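Local structure of SspB protein (Streptomyces clavuligerus, 6JUF) at residues 39-44 against 59-64; 119-124 against 238-243; 131-136 against 150-155. The protein probably acts as a metal-dependent DNase in the SspABCD-SspE system, a phosphorothioation-sensing bacterial defence against phages. All coordinates share one frame; numbering follows the deposited sequence.

Contact 1 (39-44 against 59-64); sequences EAFLAD and AMRYWS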
loop_
_atom_site.group_PDB
_atom_site.type_symbol
_atom_site.label_atom_id
_atom_site.label_comp_id
_atom_site.label_asym_id
_atom_site.label_seq_id
_atom_site.Cartn_x
_atom_site.Cartn_y
_atom_site.Cartn_z
ATOM N N GLU B 39 -10.631 -2.953 -25.347
ATOM C CA GLU B 39 -9.553 -2.173 -25.981
ATOM C C GLU B 39 -8.962 -1.173 -25.006
ATOM O O GLU B 39 -8.281 -0.231 -25.409
ATOM C CB GLU B 39 -10.033 -1.517 -27.318
ATOM C CG GLU B 39 -10.571 -2.586 -28.282
ATOM C CD GLU B 39 -11.148 -2.050 -29.576
ATOM O OE1 GLU B 39 -12.377 -2.171 -29.812
ATOM O OE2 GLU B 39 -10.340 -1.560 -30.407
ATOM N N ALA B 40 -9.168 -1.377 -23.699
ATOM C CA ALA B 40 -8.699 -0.391 -22.727
ATOM C C ALA B 40 -7.187 -0.062 -22.778
ATOM O O ALA B 40 -6.799 1.095 -22.531
ATOM C CB ALA B 40 -9.071 -0.836 -21.308
ATOM N N PHE B 41 -6.362 -1.038 -23.118
ATOM C CA PHE B 41 -4.905 -0.819 -23.197
ATOM C C PHE B 41 -4.423 -0.510 -24.606
ATOM O O PHE B 41 -3.231 -0.216 -24.794
ATOM C CB PHE B 41 -4.135 -2.040 -22.664
ATOM C CG PHE B 41 -4.581 -2.481 -21.309
ATOM C CD1 PHE B 41 -4.252 -1.705 -20.190
ATOM C CD2 PHE B 41 -5.252 -3.688 -21.126
ATOM C CE1 PHE B 41 -4.686 -2.088 -18.922
ATOM C CE2 PHE B 41 -5.699 -4.073 -19.867
ATOM C CZ PHE B 41 -5.392 -3.279 -18.770
ATOM N N LEU B 42 -5.334 -0.458 -25.570
ATOM C CA LEU B 42 -4.929 -0.253 -26.978
ATOM C C LEU B 42 -5.423 1.072 -27.503
ATOM O O LEU B 42 -4.914 1.564 -28.532
ATOM C CB LEU B 42 -5.540 -1.373 -27.804
ATOM C CG LEU B 42 -4.942 -2.742 -27.493
ATOM C CD1 LEU B 42 -5.850 -3.740 -28.181
ATOM C CD2 LEU B 42 -3.501 -2.894 -27.921
ATOM N N ALA B 43 -6.440 1.633 -26.830
ATOM C CA ALA B 43 -7.054 2.883 -27.287
ATOM C C ALA B 43 -6.046 4.024 -27.433
ATOM O O ALA B 43 -5.039 4.085 -26.714
ATOM C CB ALA B 43 -8.185 3.291 -26.341
ATOM N N ASP B 44 -6.282 4.918 -28.396
ATOM C CA ASP B 44 -5.437 6.075 -28.551
ATOM C C ASP B 44 -5.332 6.930 -27.285
ATOM O O ASP B 44 -4.247 7.410 -26.952
ATOM C CB ASP B 44 -5.938 6.989 -29.665
ATOM C CG ASP B 44 -5.837 6.374 -31.013
ATOM O OD1 ASP B 44 -5.134 5.345 -31.202
ATOM O OD2 ASP B 44 -6.501 6.957 -31.910
ATOM N N ALA B 59 3.014 -1.912 -19.029
ATOM C CA ALA B 59 3.292 -2.489 -17.701
ATOM C C ALA B 59 1.983 -2.729 -16.943
ATOM O O ALA B 59 1.793 -3.756 -16.314
ATOM C CB ALA B 59 4.237 -1.594 -16.914
ATOM N N MET B 60 1.065 -1.774 -17.026
ATOM C CA MET B 60 -0.246 -1.928 -16.361
ATOM C C MET B 60 -1.034 -3.133 -16.935
ATOM O O MET B 60 -1.579 -3.943 -16.182
ATOM C CB MET B 60 -1.043 -0.631 -16.523
ATOM C CG MET B 60 -2.427 -0.643 -15.872
ATOM S SD MET B 60 -3.272 0.877 -16.285
ATOM C CE MET B 60 -4.337 1.122 -14.871
ATOM N N ARG B 61 -1.050 -3.240 -18.274
ATOM C CA ARG B 61 -1.661 -4.369 -18.963
ATOM C C ARG B 61 -1.026 -5.700 -18.526
ATOM O O ARG B 61 -1.747 -6.678 -18.203
ATOM C CB ARG B 61 -1.477 -4.130 -20.467
ATOM C CG ARG B 61 -1.971 -5.270 -21.397
ATOM C CD ARG B 61 -1.574 -4.929 -22.833
ATOM N NE ARG B 61 -1.903 -6.007 -23.721
ATOM C CZ ARG B 61 -1.822 -5.894 -25.048
ATOM N NH1 ARG B 61 -1.440 -4.711 -25.572
ATOM N NH2 ARG B 61 -2.121 -6.933 -25.820
ATOM N N TYR B 62 0.321 -5.730 -18.503
ATOM C CA TYR B 62 1.094 -6.900 -18.133
ATOM C C TYR B 62 0.707 -7.389 -16.719
ATOM O O TYR B 62 0.460 -8.553 -16.490
ATOM C CB TYR B 62 2.614 -6.613 -18.250
ATOM C CG TYR B 62 3.396 -7.739 -17.603
ATOM C CD1 TYR B 62 3.678 -8.929 -18.287
ATOM C CD2 TYR B 62 3.817 -7.603 -16.249
ATOM C CE1 TYR B 62 4.325 -9.976 -17.639
ATOM C CE2 TYR B 62 4.498 -8.657 -15.617
ATOM C CZ TYR B 62 4.730 -9.845 -16.342
ATOM O OH TYR B 62 5.355 -10.891 -15.707
ATOM N N TRP B 63 0.650 -6.448 -15.786
ATOM C CA TRP B 63 0.426 -6.811 -14.376
ATOM C C TRP B 63 -0.957 -7.406 -14.230
ATOM O O TRP B 63 -1.154 -8.361 -13.474
ATOM C CB TRP B 63 0.689 -5.685 -13.385
ATOM C CG TRP B 63 2.138 -5.485 -13.149
ATOM C CD1 TRP B 63 2.881 -4.331 -13.343
ATOM C CD2 TRP B 63 3.075 -6.492 -12.617
ATOM N NE1 TRP B 63 4.233 -4.560 -13.003
ATOM C CE2 TRP B 63 4.394 -5.836 -12.550
ATOM C CE3 TRP B 63 2.946 -7.822 -12.164
ATOM C CZ2 TRP B 63 5.535 -6.516 -12.102
ATOM C CZ3 TRP B 63 4.110 -8.484 -11.709
ATOM C CH2 TRP B 63 5.354 -7.845 -11.684
ATOM N N SER B 64 -1.949 -6.842 -14.919
ATOM C CA SER B 64 -3.307 -7.457 -14.834
ATOM C C SER B 64 -3.317 -8.903 -15.354
ATOM O O SER B 64 -3.933 -9.751 -14.704
ATOM C CB SER B 64 -4.280 -6.660 -15.683
ATOM O OG SER B 64 -4.673 -5.544 -14.916
HETATM O O HOH W 1 -0.868 -1.937 -24.537
#
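F41 lays one face of its ring against the stem of R61. The CH-pi contact is led by R61 CB, 3.7 Å from the centroid of the F41 ring and 18° off its normal. R61 CG follows at 3.7 Å from F41 CD2, and R61 CD reaches F41 CB at 3.9 Å. R61 holds CG anti to its backbone N (chi1 176°) and stays extended as far as NE, which carries the guanidinium past the phenyl group. The two planes are only 14° apart, yet it is the aliphatic stem that makes the packing.

M60 CG adds an apolar contact, approaching F41 CE1 obliquely at 4.1 Å. The L42 CD2 methyl packs obliquely against the guanidinium, 3.6 Å from R61 NH1. A30, L50 and S85 also touch F41.

Polar links run through one water, which donates to F41 O at 2.9 Å and accepts from R61 NH1 at 3.0 Å, lying at the edge of the guanidinium in its plane. R61 NE forms a salt bridge with E72, so two sides of the planar group are held and its rotation is restricted.

This is loop-to-helix packing around a buried phenylalanine: the loop before helix 46-50 seats F41 on helix 57-66, with the R61 side chain about 9 Å from that of E18, which binds magnesium in another structure of this protein; the metal is absent here.

Contact 2 (119-124 against 238-243); sequences SSRPGT and CLDYAA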
loop_
_atom_site.group_PDB
_atom_site.type_symbol
_atom_site.label_atom_id
_atom_site.label_comp_id
_atom_site.label_asym_id
_atom_site.label_seq_id
_atom_site.Cartn_x
_atom_site.Cartn_y
_atom_site.Cartn_z
ATOM N N SER B 119 1.229 -18.741 -10.071
ATOM C CA SER B 119 0.350 -19.886 -10.398
ATOM C C SER B 119 0.503 -20.401 -11.824
ATOM O O SER B 119 0.646 -19.614 -12.740
ATOM C CB SER B 119 -1.124 -19.496 -10.165
ATOM O OG SER B 119 -1.985 -20.582 -10.373
ATOM N N SER B 120 0.445 -21.728 -11.978
ATOM C CA SER B 120 0.496 -22.338 -13.295
ATOM C C SER B 120 -0.349 -23.608 -13.220
ATOM O O SER B 120 -0.284 -24.375 -12.246
ATOM C CB SER B 120 1.937 -22.678 -13.639
ATOM O OG SER B 120 2.002 -23.276 -14.895
ATOM N N ARG B 121 -1.188 -23.780 -14.225
ATOM C CA ARG B 121 -1.943 -25.035 -14.388
ATOM C C ARG B 121 -2.179 -25.220 -15.876
ATOM O O ARG B 121 -1.974 -24.272 -16.651
ATOM C CB ARG B 121 -3.261 -24.976 -13.603
ATOM C CG ARG B 121 -4.458 -24.840 -14.531
ATOM C CD ARG B 121 -5.383 -23.662 -14.256
ATOM N NE ARG B 121 -5.298 -23.163 -12.894
ATOM C CZ ARG B 121 -5.833 -23.765 -11.846
ATOM N NH1 ARG B 121 -6.526 -24.895 -12.022
ATOM N NH2 ARG B 121 -5.675 -23.253 -10.611
ATOM N N PRO B 122 -2.640 -26.419 -16.300
ATOM C CA PRO B 122 -2.856 -26.598 -17.731
ATOM C C PRO B 122 -3.897 -25.613 -18.225
ATOM O O PRO B 122 -4.984 -25.454 -17.642
ATOM C CB PRO B 122 -3.365 -28.057 -17.835
ATOM C CG PRO B 122 -2.823 -28.726 -16.603
ATOM C CD PRO B 122 -2.775 -27.681 -15.535
ATOM N N GLY B 123 -3.536 -24.914 -19.279
ATOM C CA GLY B 123 -4.406 -23.892 -19.859
ATOM C C GLY B 123 -4.202 -22.490 -19.261
ATOM O O GLY B 123 -4.691 -21.501 -19.831
ATOM N N THR B 124 -3.462 -22.373 -18.157
ATOM C CA THR B 124 -3.147 -21.062 -17.512
ATOM C C THR B 124 -1.770 -21.001 -16.848
ATOM O O THR B 124 -1.641 -21.085 -15.627
ATOM C CB THR B 124 -4.239 -20.632 -16.489
ATOM O OG1 THR B 124 -5.538 -20.865 -17.022
ATOM C CG2 THR B 124 -4.114 -19.120 -16.088
ATOM N N CYS B 238 -2.922 -24.838 -0.914
ATOM C CA CYS B 238 -2.668 -26.283 -0.939
ATOM C C CYS B 238 -3.635 -27.059 -1.854
ATOM O O CYS B 238 -3.243 -27.885 -2.664
ATOM C CB CYS B 238 -2.685 -26.847 0.492
ATOM S SG CYS B 238 -1.317 -26.295 1.526
ATOM N N LEU B 239 -4.926 -26.736 -1.697
ATOM C CA LEU B 239 -5.978 -27.382 -2.493
ATOM C C LEU B 239 -5.925 -26.970 -3.956
ATOM O O LEU B 239 -6.095 -27.815 -4.857
ATOM C CB LEU B 239 -7.333 -27.087 -1.869
ATOM C CG LEU B 239 -7.630 -27.806 -0.551
ATOM C CD1 LEU B 239 -8.737 -27.012 0.208
ATOM C CD2 LEU B 239 -8.011 -29.274 -0.730
ATOM N N ASP B 240 -5.625 -25.666 -4.182
ATOM C CA ASP B 240 -5.493 -25.173 -5.554
ATOM C C ASP B 240 -4.308 -25.871 -6.248
ATOM O O ASP B 240 -4.379 -26.238 -7.416
ATOM C CB ASP B 240 -5.282 -23.674 -5.498
ATOM C CG ASP B 240 -5.285 -23.002 -6.864
ATOM O OD1 ASP B 240 -6.219 -23.230 -7.655
ATOM O OD2 ASP B 240 -4.326 -22.236 -7.126
ATOM N N TYR B 241 -3.214 -26.064 -5.461
ATOM C CA TYR B 241 -2.038 -26.771 -5.988
ATOM C C TYR B 241 -2.408 -28.207 -6.400
ATOM O O TYR B 241 -2.091 -28.669 -7.497
ATOM C CB TYR B 241 -0.876 -26.739 -4.990
ATOM C CG TYR B 241 0.357 -27.356 -5.579
ATOM C CD1 TYR B 241 1.170 -26.594 -6.473
ATOM C CD2 TYR B 241 0.714 -28.674 -5.325
ATOM C CE1 TYR B 241 2.292 -27.197 -7.038
ATOM C CE2 TYR B 241 1.823 -29.263 -5.919
ATOM C CZ TYR B 241 2.607 -28.506 -6.764
ATOM O OH TYR B 241 3.693 -29.052 -7.365
ATOM N N ALA B 242 -3.099 -28.917 -5.496
ATOM C CA ALA B 242 -3.547 -30.265 -5.774
ATOM C C ALA B 242 -4.415 -30.332 -7.036
ATOM O O ALA B 242 -4.319 -31.261 -7.835
ATOM C CB ALA B 242 -4.276 -30.815 -4.556
ATOM N N ALA B 243 -5.278 -29.320 -7.186
ATOM C CA ALA B 243 -6.202 -29.196 -8.305
ATOM C C ALA B 243 -5.540 -29.120 -9.695
ATOM O O ALA B 243 -6.181 -29.364 -10.680
ATOM C CB ALA B 243 -7.139 -28.023 -8.093
HETATM O O HOH W 2 -2.133 -22.954 -8.662
HETATM O O HOH W 3 -4.323 -20.178 -8.866
#
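R121 reaches across from the loop after helix 107-118 to D240 on helix 231-243. Its CB points toward that helix, and from CB to NE the chain bends at chi2 (-125°) and chi3 (-22°), both away from staggered positions. F307 of helix 306-317 touches the R121 side chain and also packs on D240. Beyond NE the guanidinium presents NH2 to the aspartate: R121 NH2 lies 3.0 Å from D240 OD1, in a salt bridge whose hydrogen bond is weak, with an N-H...O angle of 134°. The acceptor sits at the guanidinium edge, near its plane. The second oxygen, D240 OD2, stays 3.9 Å from R121 NH2, so the pair is one-pronged.

D240 OD2 accepts from W115 NE1 and from two waters at 2.8 Å and 2.7 Å, and each of these waters also bonds S119 OG, at 2.9 Å and 2.8 Å respectively. A doubled water bridge thus spans the 4.3 Å between S119 OG and D240 OD2. At the loop end, R121 opens a type II turn that ends at T124, its backbone bonded both ways (R121 N to T124 O and T124 N to R121 O).

A buried carboxylate with a cation on one oxygen and three donors on the other would be expected to remain ionised; the single weak, bent bond to R121 is consistent with a mainly electrostatic link.

Contact 3 (131-136 against 150-155); sequences WYVAFH and QVIVRH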
loop_
_atom_site.group_PDB
_atom_site.type_symbol
_atom_site.label_atom_id
_atom_site.label_comp_id
_atom_site.label_asym_id
_atom_site.label_seq_id
_atom_site.Cartn_x
_atom_site.Cartn_y
_atom_site.Cartn_z
ATOM N N TRP B 131 10.188 -14.794 -11.745
ATOM C CA TRP B 131 9.655 -15.029 -10.376
ATOM C C TRP B 131 9.539 -16.494 -10.051
ATOM O O TRP B 131 9.873 -16.925 -8.928
ATOM C CB TRP B 131 8.247 -14.419 -10.262
ATOM C CG TRP B 131 8.239 -12.916 -9.949
ATOM C CD1 TRP B 131 7.806 -12.347 -8.779
ATOM C CD2 TRP B 131 8.576 -11.795 -10.843
ATOM N NE1 TRP B 131 7.839 -10.958 -8.851
ATOM C CE2 TRP B 131 8.332 -10.576 -10.084
ATOM C CE3 TRP B 131 9.036 -11.682 -12.178
ATOM C CZ2 TRP B 131 8.561 -9.304 -10.627
ATOM C CZ3 TRP B 131 9.285 -10.418 -12.704
ATOM C CH2 TRP B 131 9.080 -9.251 -11.956
ATOM N N TYR B 132 9.026 -17.266 -11.000
ATOM C CA TYR B 132 8.933 -18.729 -10.829
ATOM C C TYR B 132 10.328 -19.361 -10.549
ATOM O O TYR B 132 10.481 -20.127 -9.615
ATOM C CB TYR B 132 8.222 -19.407 -12.032
ATOM C CG TYR B 132 7.943 -20.852 -11.695
ATOM C CD1 TYR B 132 8.899 -21.854 -11.947
ATOM C CD2 TYR B 132 6.701 -21.231 -11.163
ATOM C CE1 TYR B 132 8.627 -23.181 -11.628
ATOM C CE2 TYR B 132 6.443 -22.557 -10.816
ATOM C CZ TYR B 132 7.411 -23.503 -11.031
ATOM O OH TYR B 132 7.149 -24.798 -10.711
ATOM N N VAL B 133 11.361 -18.994 -11.306
ATOM C CA VAL B 133 12.720 -19.503 -11.004
ATOM C C VAL B 133 13.121 -19.073 -9.587
ATOM O O VAL B 133 13.598 -19.880 -8.797
ATOM C CB VAL B 133 13.772 -18.962 -12.016
ATOM C CG1 VAL B 133 15.189 -19.457 -11.587
ATOM C CG2 VAL B 133 13.455 -19.482 -13.419
ATOM N N ALA B 134 12.955 -17.767 -9.267
ATOM C CA ALA B 134 13.468 -17.203 -7.997
ATOM C C ALA B 134 12.854 -17.935 -6.811
ATOM O O ALA B 134 13.537 -18.292 -5.874
ATOM C CB ALA B 134 13.217 -15.677 -7.873
ATOM N N PHE B 135 11.543 -18.136 -6.854
ATOM C CA PHE B 135 10.867 -18.815 -5.726
ATOM C C PHE B 135 10.973 -20.324 -5.773
ATOM O O PHE B 135 11.115 -20.940 -4.667
ATOM C CB PHE B 135 9.404 -18.382 -5.620
ATOM C CG PHE B 135 9.250 -17.006 -5.025
ATOM C CD1 PHE B 135 9.015 -16.865 -3.668
ATOM C CD2 PHE B 135 9.382 -15.856 -5.814
ATOM C CE1 PHE B 135 8.889 -15.592 -3.086
ATOM C CE2 PHE B 135 9.238 -14.589 -5.235
ATOM C CZ PHE B 135 9.053 -14.444 -3.879
ATOM N N HIS B 136 10.869 -20.944 -6.956
ATOM C CA HIS B 136 10.641 -22.403 -7.019
ATOM C C HIS B 136 11.792 -23.233 -7.555
ATOM O O HIS B 136 11.844 -24.426 -7.291
ATOM C CB HIS B 136 9.393 -22.656 -7.865
ATOM C CG HIS B 136 8.128 -22.171 -7.191
ATOM N ND1 HIS B 136 7.738 -22.641 -5.997
ATOM C CD2 HIS B 136 7.145 -21.296 -7.607
ATOM C CE1 HIS B 136 6.583 -22.064 -5.612
ATOM N NE2 HIS B 136 6.201 -21.228 -6.604
ATOM N N GLN B 150 22.048 -15.149 -13.165
ATOM C CA GLN B 150 22.707 -16.309 -13.826
ATOM C C GLN B 150 21.881 -17.598 -13.727
ATOM O O GLN B 150 21.789 -18.385 -14.696
ATOM C CB GLN B 150 24.151 -16.483 -13.315
ATOM C CG GLN B 150 25.059 -15.403 -13.902
ATOM C CD GLN B 150 24.980 -15.304 -15.437
ATOM O OE1 GLN B 150 24.700 -14.214 -16.010
ATOM N NE2 GLN B 150 25.254 -16.434 -16.120
ATOM N N VAL B 151 21.225 -17.809 -12.583
ATOM C CA VAL B 151 20.353 -18.963 -12.456
ATOM C C VAL B 151 19.176 -18.908 -13.428
ATOM O O VAL B 151 18.855 -19.888 -14.071
ATOM C CB VAL B 151 19.935 -19.209 -10.995
ATOM C CG1 VAL B 151 18.986 -20.415 -10.894
ATOM C CG2 VAL B 151 21.178 -19.537 -10.218
ATOM N N ILE B 152 18.562 -17.732 -13.550
ATOM C CA ILE B 152 17.461 -17.606 -14.485
ATOM C C ILE B 152 17.947 -17.839 -15.933
ATOM O O ILE B 152 17.298 -18.542 -16.667
ATOM C CB ILE B 152 16.735 -16.266 -14.368
ATOM C CG1 ILE B 152 16.111 -16.146 -12.966
ATOM C CG2 ILE B 152 15.690 -16.166 -15.453
ATOM C CD1 ILE B 152 15.814 -14.724 -12.529
ATOM N N VAL B 153 19.108 -17.259 -16.279
ATOM C CA VAL B 153 19.692 -17.444 -17.622
ATOM C C VAL B 153 19.839 -18.956 -17.911
ATOM O O VAL B 153 19.499 -19.402 -18.976
ATOM C CB VAL B 153 21.058 -16.769 -17.741
ATOM C CG1 VAL B 153 21.877 -17.274 -18.956
ATOM C CG2 VAL B 153 20.891 -15.254 -17.716
ATOM N N ARG B 154 20.366 -19.716 -16.934
ATOM C CA ARG B 154 20.592 -21.146 -17.099
ATOM C C ARG B 154 19.279 -21.839 -17.459
ATOM O O ARG B 154 19.214 -22.628 -18.399
ATOM C CB ARG B 154 21.255 -21.699 -15.825
ATOM C CG ARG B 154 21.778 -23.132 -15.914
ATOM C CD ARG B 154 22.269 -23.638 -14.551
ATOM N NE ARG B 154 21.189 -24.276 -13.771
ATOM C CZ ARG B 154 20.729 -25.520 -13.980
ATOM N NH1 ARG B 154 21.230 -26.283 -14.947
ATOM N NH2 ARG B 154 19.764 -26.015 -13.224
ATOM N N HIS B 155 18.215 -21.524 -16.696
ATOM C CA HIS B 155 16.900 -22.111 -16.926
ATOM C C HIS B 155 16.279 -21.703 -18.255
ATOM O O HIS B 155 15.674 -22.507 -18.973
ATOM C CB HIS B 155 15.952 -21.797 -15.739
ATOM C CG HIS B 155 16.065 -22.806 -14.648
ATOM N ND1 HIS B 155 16.784 -22.600 -13.512
ATOM C CD2 HIS B 155 15.605 -24.098 -14.591
ATOM C CE1 HIS B 155 16.766 -23.720 -12.766
ATOM N NE2 HIS B 155 16.052 -24.639 -13.432
#
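V133 projects from helix 129-137 into the side of helix 145-159, a helix-helix packing in an alpha-rich part of the fold. The local axes pass 9.7 Å apart at 113°, closer to perpendicular than to antiparallel, so the contact is short and concentrates on one valine. Where they meet, the backbones come near: the CA atoms of V133 and I152 are 6.2 Å apart.

The tight part is centred on V133 CG1. This methyl lies 3.7 Å from I152 CG1, and the same I152 CG1 is 3.8 Å from V133 CB, so the isoleucine branch crosses the base of the valine obliquely. CG1 stands anti to the backbone N of V133 (chi1 176°), a position from which it also touches V151 CG1 at 4.0 Å and H155 ND1 at 4.0 Å. The imidazole meets this methyl obliquely. V133 CG2, the other branch, lies nearest H155 CB. I152 is backed by I169 of helix 166-180, and L6 of helix 5-9 touches both V133 and H155, so the centre of the contact is buried from several directions.

The looser side lies at V151. It is partly exposed and gives up little surface to V133, although P139 and F140 of the intervening loop also touch it. No hydrogen bond links the two segments, and the packing is apolar apart from the histidine ring. That ring has a partner on its own helix: H155 ND1 donates a weak hydrogen bond to V151 O, 3.5 Å long with an N-H...O angle of 146°, beside the regular helical bond that H155 N makes to the same oxygen.

From the N terminus, contact 1 comes first, closing a short excursion through helix 46-50 by tying loop 39-44 to helix 57-66. Contact 2 opens much later, at the loop after helix 107-118, and closes only at helix 231-243, bracketing more than a hundred residues. Contact 3 begins and ends within that span, joining helix 129-137 to helix 145-159, with strand 142-144 between them in the chain. Contact 1 is therefore in series with the other two. Their centres lie 20 to 27 Å apart, yet contacts 1 and 3 touch directly: W63 CH2 packs 3.7 Å from W131 CZ2, joining helix 57-66 to helix 129-137.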